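Local coordinates for MdcD (Pseudomonas aeruginosa, PDB 5VIP), which probably serves as the beta subunit of biotin-independent malonate decarboxylase, helping to remove the carboxyl group from malonyl groups carried on an acyl-carrier subunit, at residues P148-C159 with C170-L181; D57-L65 with L73-Q81. All coordinates share one frame; numbering follows the deposited sequence.

Contact 1 of 2, residues P148-C159 with C170-L181; sequences PVVAVIAGPVGC and CSYVLVTREARL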
loop_
_atom_site.group_PDB
_atom_site.type_symbol
_atom_site.label_atom_id
_atom_site.label_comp_id
_atom_site.label_asym_id
_atom_site.label_seq_id
_atom_site.Cartn_x
_atom_site.Cartn_y
_atom_site.Cartn_z
ATOM N N PRO B 148 17.627 -4.888 -0.290
ATOM C CA PRO B 148 16.882 -3.911 0.508
ATOM C C PRO B 148 16.546 -2.666 -0.321
ATOM O O PRO B 148 17.368 -2.223 -1.121
ATOM C CB PRO B 148 17.858 -3.574 1.640
ATOM C CG PRO B 148 19.208 -3.785 1.019
ATOM C CD PRO B 148 19.025 -5.006 0.158
ATOM N N VAL B 149 15.341 -2.138 -0.154
ATOM C CA VAL B 149 14.997 -0.826 -0.689
ATOM C C VAL B 149 15.234 0.167 0.433
ATOM O O VAL B 149 14.824 -0.068 1.571
ATOM C CB VAL B 149 13.539 -0.748 -1.163
ATOM C CG1 VAL B 149 13.205 0.669 -1.633
ATOM C CG2 VAL B 149 13.284 -1.781 -2.271
ATOM N N VAL B 150 15.919 1.259 0.125
ATOM C CA VAL B 150 16.129 2.312 1.099
ATOM C C VAL B 150 15.202 3.465 0.755
ATOM O O VAL B 150 15.146 3.890 -0.393
ATOM C CB VAL B 150 17.592 2.785 1.119
ATOM C CG1 VAL B 150 17.761 3.966 2.062
ATOM C CG2 VAL B 150 18.515 1.630 1.517
ATOM N N ALA B 151 14.466 3.946 1.757
ATOM C CA ALA B 151 13.604 5.115 1.603
ATOM C C ALA B 151 14.156 6.270 2.408
ATOM O O ALA B 151 14.441 6.128 3.595
ATOM C CB ALA B 151 12.183 4.807 2.056
ATOM N N VAL B 152 14.276 7.416 1.754
ATOM C CA VAL B 152 14.783 8.627 2.375
ATOM C C VAL B 152 13.641 9.646 2.397
ATOM O O VAL B 152 13.040 9.957 1.357
ATOM C CB VAL B 152 16.008 9.180 1.612
ATOM C CG1 VAL B 152 16.398 10.551 2.116
ATOM C CG2 VAL B 152 17.191 8.184 1.729
ATOM N N ILE B 153 13.319 10.120 3.593
ATOM C CA ILE B 153 12.276 11.128 3.779
ATOM C C ILE B 153 12.950 12.326 4.434
ATOM O O ILE B 153 13.331 12.260 5.599
ATOM C CB ILE B 153 11.130 10.605 4.654
ATOM C CG1 ILE B 153 10.611 9.282 4.088
ATOM C CG2 ILE B 153 10.019 11.640 4.746
ATOM C CD1 ILE B 153 9.970 8.416 5.125
ATOM N N ALA B 154 13.161 13.393 3.681
ATOM C CA ALA B 154 13.985 14.485 4.197
ATOM C C ALA B 154 13.198 15.763 4.419
ATOM O O ALA B 154 13.685 16.681 5.076
ATOM C CB ALA B 154 15.162 14.763 3.252
ATOM N N GLY B 155 11.981 15.832 3.895
ATOM C CA GLY B 155 11.261 17.089 3.913
ATOM C C GLY B 155 11.650 17.964 2.725
ATOM O O GLY B 155 12.588 17.646 1.978
ATOM N N PRO B 156 10.964 19.104 2.565
ATOM C CA PRO B 156 10.005 19.663 3.532
ATOM C C PRO B 156 8.576 19.104 3.449
ATOM O O PRO B 156 7.806 19.286 4.389
ATOM C CB PRO B 156 10.010 21.154 3.186
ATOM C CG PRO B 156 10.288 21.179 1.705
ATOM C CD PRO B 156 11.185 19.998 1.411
ATOM N N VAL B 157 8.214 18.444 2.356
ATOM C CA VAL B 157 6.872 17.891 2.251
ATOM C C VAL B 157 6.717 16.687 3.190
ATOM O O VAL B 157 5.696 16.534 3.865
ATOM C CB VAL B 157 6.539 17.479 0.799
ATOM C CG1 VAL B 157 5.197 16.781 0.727
ATOM C CG2 VAL B 157 6.562 18.695 -0.122
ATOM N N GLY B 158 7.748 15.854 3.269
ATOM C CA GLY B 158 7.631 14.617 4.016
ATOM C C GLY B 158 6.786 13.612 3.249
ATOM O O GLY B 158 6.563 13.762 2.043
ATOM N N CYS B 159 6.311 12.581 3.938
ATOM C CA CYS B 159 5.660 11.466 3.262
ATOM C C CYS B 159 4.363 11.079 3.950
ATOM O O CYS B 159 4.384 10.594 5.084
ATOM C CB CYS B 159 6.604 10.255 3.214
ATOM S SG CYS B 159 5.961 8.831 2.317
ATOM N N CYS B 170 9.562 -0.686 3.154
ATOM C CA CYS B 170 10.982 -0.615 2.791
ATOM C C CYS B 170 11.879 -1.151 3.906
ATOM O O CYS B 170 11.598 -0.921 5.088
ATOM C CB CYS B 170 11.375 0.832 2.466
ATOM S SG CYS B 170 10.655 1.412 0.895
ATOM N N SER B 171 12.956 -1.841 3.528
ATOM C CA SER B 171 13.915 -2.394 4.494
ATOM C C SER B 171 14.451 -1.361 5.469
ATOM O O SER B 171 14.577 -1.623 6.668
ATOM C CB SER B 171 15.112 -3.033 3.765
ATOM O OG SER B 171 14.711 -4.193 3.044
ATOM N N TYR B 172 14.797 -0.188 4.947
ATOM C CA TYR B 172 15.352 0.865 5.794
ATOM C C TYR B 172 14.699 2.194 5.489
ATOM O O TYR B 172 14.528 2.540 4.325
ATOM C CB TYR B 172 16.873 0.978 5.607
ATOM C CG TYR B 172 17.574 -0.329 5.867
ATOM C CD1 TYR B 172 17.647 -0.850 7.156
ATOM C CD2 TYR B 172 18.111 -1.068 4.821
ATOM C CE1 TYR B 172 18.274 -2.075 7.399
ATOM C CE2 TYR B 172 18.744 -2.288 5.047
ATOM C CZ TYR B 172 18.821 -2.782 6.340
ATOM O OH TYR B 172 19.447 -3.994 6.552
ATOM N N VAL B 173 14.354 2.934 6.544
ATOM C CA VAL B 173 13.764 4.262 6.407
ATOM C C VAL B 173 14.651 5.299 7.085
ATOM O O VAL B 173 14.906 5.217 8.297
ATOM C CB VAL B 173 12.345 4.335 7.028
ATOM C CG1 VAL B 173 11.814 5.761 6.941
ATOM C CG2 VAL B 173 11.403 3.360 6.331
ATOM N N LEU B 174 15.138 6.256 6.304
ATOM C CA LEU B 174 16.056 7.263 6.830
ATOM C C LEU B 174 15.343 8.600 6.840
ATOM O O LEU B 174 14.716 8.979 5.849
ATOM C CB LEU B 174 17.348 7.352 5.996
ATOM C CG LEU B 174 17.973 6.037 5.493
ATOM C CD1 LEU B 174 19.335 6.265 4.823
ATOM C CD2 LEU B 174 18.038 4.986 6.572
ATOM N N VAL B 175 15.429 9.317 7.953
ATOM C CA VAL B 175 14.720 10.583 8.068
ATOM C C VAL B 175 15.627 11.701 8.582
ATOM O O VAL B 175 16.637 11.452 9.242
ATOM C CB VAL B 175 13.503 10.460 9.005
ATOM C CG1 VAL B 175 12.465 9.478 8.434
ATOM C CG2 VAL B 175 13.958 10.038 10.415
ATOM N N THR B 176 15.255 12.937 8.268
ATOM C CA THR B 176 15.919 14.106 8.828
ATOM C C THR B 176 15.025 14.719 9.903
ATOM O O THR B 176 13.890 14.276 10.105
ATOM C CB THR B 176 16.214 15.169 7.750
ATOM O OG1 THR B 176 14.970 15.625 7.200
ATOM C CG2 THR B 176 17.058 14.589 6.632
ATOM N N ARG B 177 15.527 15.754 10.570
ATOM C CA ARG B 177 14.718 16.499 11.532
ATOM C C ARG B 177 13.494 17.147 10.880
ATOM O O ARG B 177 12.424 17.211 11.486
ATOM C CB ARG B 177 15.561 17.578 12.221
ATOM C CG ARG B 177 14.777 18.377 13.250
ATOM C CD ARG B 177 15.659 18.984 14.343
ATOM N NE ARG B 177 14.890 19.291 15.550
ATOM C CZ ARG B 177 13.865 20.141 15.609
ATOM N NH1 ARG B 177 13.472 20.815 14.531
ATOM N NH2 ARG B 177 13.235 20.333 16.762
ATOM N N GLU B 178 13.649 17.623 9.648
ATOM C CA GLU B 178 12.549 18.288 8.932
ATOM C C GLU B 178 11.545 17.318 8.300
ATOM O O GLU B 178 10.529 17.733 7.732
ATOM C CB GLU B 178 13.103 19.209 7.843
ATOM C CG GLU B 178 13.377 20.641 8.308
ATOM C CD GLU B 178 12.134 21.331 8.859
ATOM O OE1 GLU B 178 11.328 21.851 8.051
ATOM O OE2 GLU B 178 11.970 21.364 10.099
ATOM N N ALA B 179 11.825 16.027 8.392
ATOM C CA ALA B 179 10.947 15.036 7.791
ATOM C C ALA B 179 9.728 14.795 8.650
ATOM O O ALA B 179 9.826 14.785 9.879
ATOM C CB ALA B 179 11.683 13.725 7.594
ATOM N N ARG B 180 8.598 14.562 7.987
ATOM C CA ARG B 180 7.428 13.958 8.612
ATOM C C ARG B 180 7.009 12.704 7.846
ATOM O O ARG B 180 7.103 12.655 6.625
ATOM C CB ARG B 180 6.271 14.955 8.676
ATOM C CG ARG B 180 6.526 16.150 9.596
ATOM C CD ARG B 180 5.446 17.228 9.403
ATOM N NE ARG B 180 5.416 17.736 8.026
ATOM C CZ ARG B 180 4.304 18.056 7.360
ATOM N NH1 ARG B 180 3.115 17.913 7.930
ATOM N NH2 ARG B 180 4.382 18.504 6.112
ATOM N N LEU B 181 6.550 11.688 8.573
ATOM C CA LEU B 181 6.098 10.435 7.974
ATOM C C LEU B 181 4.829 9.968 8.660
ATOM O O LEU B 181 4.818 9.769 9.868
ATOM C CB LEU B 181 7.175 9.355 8.098
ATOM C CG LEU B 181 6.847 7.913 7.711
ATOM C CD1 LEU B 181 6.459 7.794 6.221
ATOM C CD2 LEU B 181 8.066 7.025 8.031
#
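Strands 150-153 and 172-176 run parallel with axes 4.8 Å apart, and V150, A151, V152 and I153 lie beside Y172, V173, L174 and V175 in turn. A151 is gripped twice, its N giving to Y172 O at 2.9 Å and its O taking L174 N, while I153 N gives to L174 O. The bonds at the two ends, Y172 N to V149 O and T176 N to I153 O, are weak. On the face of V150 and V152, L174 slants across V150 so that their methyls CD1 and CG1 meet; helix 229-242 covers this face, F240 on V150, V236 on V152 and Y239 on L174. The Y172 ring takes V150 CG2 at its edge and P148 CB obliquely, while its hydroxyl bonds to G243 O. On the other face I153 is the hub. With CG1 beside its own N (chi1 -53°), CD1 lies 3.7 Å from V173 CG1 and from both methyls of L181, whose side chain crosses that of I153 at about a right angle. I153 CG2 rests against R180 O. Packing is tight where A179 CB sits 3.0 Å from I153 O. Further along, T176 OG1 donates to A154 O at 2.7 Å from 38° above the carbonyl plane, and E117 accepts from the N atoms of A154 and G155. After the cis peptide before P156 the chains pair again, C159 N giving to R180 O at 2.8 Å. The chain order, strands 150-153 and 159-160, helix 162-169, strands 172-176 and 181-182, is characteristic of the beta-beta-alpha spiral of the ClpP/crotonase fold.

Contact 2 of 2, residues D57-L65 with L73-Q81; sequences DGVVVARGL and LAAIEGAFQ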
loop_
_atom_site.group_PDB
_atom_site.type_symbol
_atom_site.label_atom_id
_atom_site.label_comp_id
_atom_site.label_asym_id
_atom_site.label_seq_id
_atom_site.Cartn_x
_atom_site.Cartn_y
_atom_site.Cartn_z
ATOM N N ASP B 57 5.332 15.963 -14.631
ATOM C CA ASP B 57 4.904 14.655 -14.148
ATOM C C ASP B 57 5.247 14.484 -12.666
ATOM O O ASP B 57 4.523 13.830 -11.922
ATOM C CB ASP B 57 5.548 13.558 -14.977
ATOM C CG ASP B 57 7.044 13.503 -14.794
ATOM O OD1 ASP B 57 7.753 14.406 -15.301
ATOM O OD2 ASP B 57 7.509 12.550 -14.138
ATOM N N GLY B 58 6.355 15.078 -12.242
ATOM C CA GLY B 58 6.646 15.183 -10.824
ATOM C C GLY B 58 7.471 14.071 -10.204
ATOM O O GLY B 58 7.665 14.074 -8.996
ATOM N N VAL B 59 7.941 13.117 -11.008
ATOM C CA VAL B 59 8.877 12.102 -10.504
ATOM C C VAL B 59 10.122 11.994 -11.380
ATOM O O VAL B 59 10.024 11.947 -12.611
ATOM C CB VAL B 59 8.228 10.707 -10.413
ATOM C CG1 VAL B 59 9.255 9.677 -9.911
ATOM C CG2 VAL B 59 7.042 10.738 -9.458
ATOM N N VAL B 60 11.288 11.964 -10.734
ATOM C CA VAL B 60 12.548 11.698 -11.399
ATOM C C VAL B 60 12.902 10.220 -11.252
ATOM O O VAL B 60 12.989 9.710 -10.136
ATOM C CB VAL B 60 13.684 12.556 -10.816
ATOM C CG1 VAL B 60 14.993 12.300 -11.580
ATOM C CG2 VAL B 60 13.311 14.035 -10.861
ATOM N N VAL B 61 13.070 9.519 -12.363
ATOM C CA VAL B 61 13.607 8.167 -12.295
ATOM C C VAL B 61 14.980 8.204 -12.932
ATOM O O VAL B 61 15.131 8.641 -14.084
ATOM C CB VAL B 61 12.717 7.134 -13.000
ATOM C CG1 VAL B 61 13.477 5.821 -13.167
ATOM C CG2 VAL B 61 11.433 6.926 -12.202
ATOM N N ALA B 62 15.987 7.775 -12.180
ATOM C CA ALA B 62 17.356 7.862 -12.676
ATOM C C ALA B 62 18.102 6.567 -12.468
ATOM O O ALA B 62 17.912 5.888 -11.463
ATOM C CB ALA B 62 18.090 9.003 -11.998
ATOM N N ARG B 63 18.951 6.231 -13.431
ATOM C CA ARG B 63 19.844 5.093 -13.313
ATOM C C ARG B 63 21.227 5.612 -12.946
ATOM O O ARG B 63 21.570 6.768 -13.224
ATOM C CB ARG B 63 19.867 4.294 -14.614
ATOM C CG ARG B 63 18.589 3.484 -14.859
ATOM C CD ARG B 63 18.626 2.179 -14.053
ATOM N NE ARG B 63 19.219 1.125 -14.867
ATOM C CZ ARG B 63 20.116 0.248 -14.454
ATOM N NH1 ARG B 63 20.554 0.259 -13.195
ATOM N NH2 ARG B 63 20.579 -0.649 -15.314
ATOM N N GLY B 64 22.016 4.777 -12.281
ATOM C CA GLY B 64 23.343 5.195 -11.875
ATOM C C GLY B 64 24.022 4.112 -11.079
ATOM O O GLY B 64 23.581 2.953 -11.099
ATOM N N LEU B 65 25.099 4.492 -10.397
ATOM C CA LEU B 65 25.820 3.578 -9.521
ATOM C C LEU B 65 25.764 4.110 -8.098
ATOM O O LEU B 65 25.772 5.327 -7.872
ATOM C CB LEU B 65 27.279 3.410 -9.967
ATOM C CG LEU B 65 27.518 2.855 -11.371
ATOM C CD1 LEU B 65 29.020 3.014 -11.707
ATOM C CD2 LEU B 65 27.088 1.401 -11.444
ATOM N N LEU B 73 16.963 5.090 -8.909
ATOM C CA LEU B 73 16.547 6.052 -7.908
ATOM C C LEU B 73 15.238 6.642 -8.394
ATOM O O LEU B 73 15.151 7.063 -9.543
ATOM C CB LEU B 73 17.631 7.134 -7.735
ATOM C CG LEU B 73 17.644 8.054 -6.525
ATOM C CD1 LEU B 73 19.038 8.654 -6.327
ATOM C CD2 LEU B 73 16.612 9.159 -6.687
ATOM N N ALA B 74 14.201 6.623 -7.558
ATOM C CA ALA B 74 12.991 7.358 -7.881
ATOM C C ALA B 74 12.824 8.452 -6.845
ATOM O O ALA B 74 12.834 8.178 -5.647
ATOM C CB ALA B 74 11.755 6.424 -7.921
ATOM N N ALA B 75 12.684 9.693 -7.307
ATOM C CA ALA B 75 12.551 10.839 -6.418
ATOM C C ALA B 75 11.308 11.638 -6.790
ATOM O O ALA B 75 11.151 12.051 -7.936
ATOM C CB ALA B 75 13.779 11.722 -6.481
ATOM N N ILE B 76 10.432 11.854 -5.816
ATOM C CA ILE B 76 9.211 12.614 -6.064
ATOM C C ILE B 76 9.474 14.080 -5.773
ATOM O O ILE B 76 10.089 14.429 -4.762
ATOM C CB ILE B 76 8.040 12.091 -5.212
ATOM C CG1 ILE B 76 7.852 10.593 -5.471
ATOM C CG2 ILE B 76 6.763 12.877 -5.520
ATOM C CD1 ILE B 76 6.852 9.916 -4.553
ATOM N N GLU B 77 9.045 14.937 -6.687
ATOM C CA GLU B 77 9.204 16.369 -6.502
ATOM C C GLU B 77 8.020 16.909 -5.709
ATOM O O GLU B 77 6.936 17.127 -6.256
ATOM C CB GLU B 77 9.328 17.080 -7.853
ATOM C CG GLU B 77 9.504 18.597 -7.740
ATOM C CD GLU B 77 10.668 18.996 -6.835
ATOM O OE1 GLU B 77 11.829 18.964 -7.307
ATOM O OE2 GLU B 77 10.417 19.339 -5.651
ATOM N N GLY B 78 8.231 17.102 -4.413
ATOM C CA GLY B 78 7.189 17.589 -3.529
ATOM C C GLY B 78 6.765 19.016 -3.815
ATOM O O GLY B 78 5.702 19.451 -3.382
ATOM N N ALA B 79 7.595 19.755 -4.542
ATOM C CA ALA B 79 7.264 21.139 -4.864
ATOM C C ALA B 79 6.246 21.219 -6.003
ATOM O O ALA B 79 5.740 22.298 -6.312
ATOM C CB ALA B 79 8.529 21.917 -5.220
ATOM N N PHE B 80 5.940 20.072 -6.614
ATOM C CA PHE B 80 5.000 19.992 -7.731
ATOM C C PHE B 80 3.759 19.170 -7.365
ATOM O O PHE B 80 3.857 17.961 -7.162
ATOM C CB PHE B 80 5.685 19.380 -8.962
ATOM C CG PHE B 80 4.758 19.173 -10.140
ATOM C CD1 PHE B 80 4.393 20.243 -10.955
ATOM C CD2 PHE B 80 4.259 17.909 -10.435
ATOM C CE1 PHE B 80 3.548 20.056 -12.039
ATOM C CE2 PHE B 80 3.407 17.713 -11.516
ATOM C CZ PHE B 80 3.052 18.787 -12.319
ATOM N N GLN B 81 2.601 19.824 -7.286
ATOM C CA GLN B 81 1.354 19.148 -6.913
ATOM C C GLN B 81 1.456 18.557 -5.500
ATOM O O GLN B 81 0.760 17.598 -5.175
ATOM C CB GLN B 81 1.015 18.031 -7.917
ATOM C CG GLN B 81 0.290 18.451 -9.188
ATOM C CD GLN B 81 -1.183 18.732 -8.966
ATOM O OE1 GLN B 81 -1.710 18.569 -7.860
ATOM N NE2 GLN B 81 -1.866 19.131 -10.028
#
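V60 and A75 form a hydrogen-bonded pair in the middle of a beta hairpin, strands 59-66 and 69-76, within the large sheet of the carboxyltransferase fold. Backbone bonds carry it. V60 N meets A75 O at 2.8 Å in the carbonyl plane, and A75 N returns the bond to V60 O; A62 and L73 exchange the same two bonds. A fifth, E77 N to G58 O, extends the pairing past the strand end, its donor tilted 27° from the carbonyl plane. Apolar contact is modest. V59 with I76 and V61 with A74 are the non-hydrogen-bonded pairs, their side chains on one face: V59 CG2 meets I76 CG1 obliquely at 4.1 Å, and V61 CG2 faces A74 CB, with I93 of helix 87-105 packing on V59 and I76. Polar side chains shape the open end. D57 OD2 accepts V59 N in an Asx turn and is also salt-bridged to K92. E77 opens a type I turn, its OE2 taking A79 N on its anti lone pair, while OE1 goes to A18 N. F80, its CG anti to the backbone N (chi1 176°), swings its ring back to the residues just before the other strand, where CD2 lies obliquely 3.6 Å from G58 CA and CE2 touches D57 C.

Both contacts lie in the same seven-stranded sheet, with strand 111-115 between strands 69-76 and 150-153, and contact 1 also reaches the small second sheet; their centres are 14 Å apart. Contact 1 is parallel and deep, about 6 Å from the chain centre, and draws much of its hold from branched aliphatic side chains on both faces of the sheet. Contact 2 is antiparallel, its centre farther out at about 11 Å, and relies more on backbone bonds, with exposed D57 and F80 at the hairpin's open end; on strand 59-66, V61 and R63 also reach a chain of another protein. Loop residues beyond the strands join them: V157 CG2 packs against G78 O at 3.5 Å.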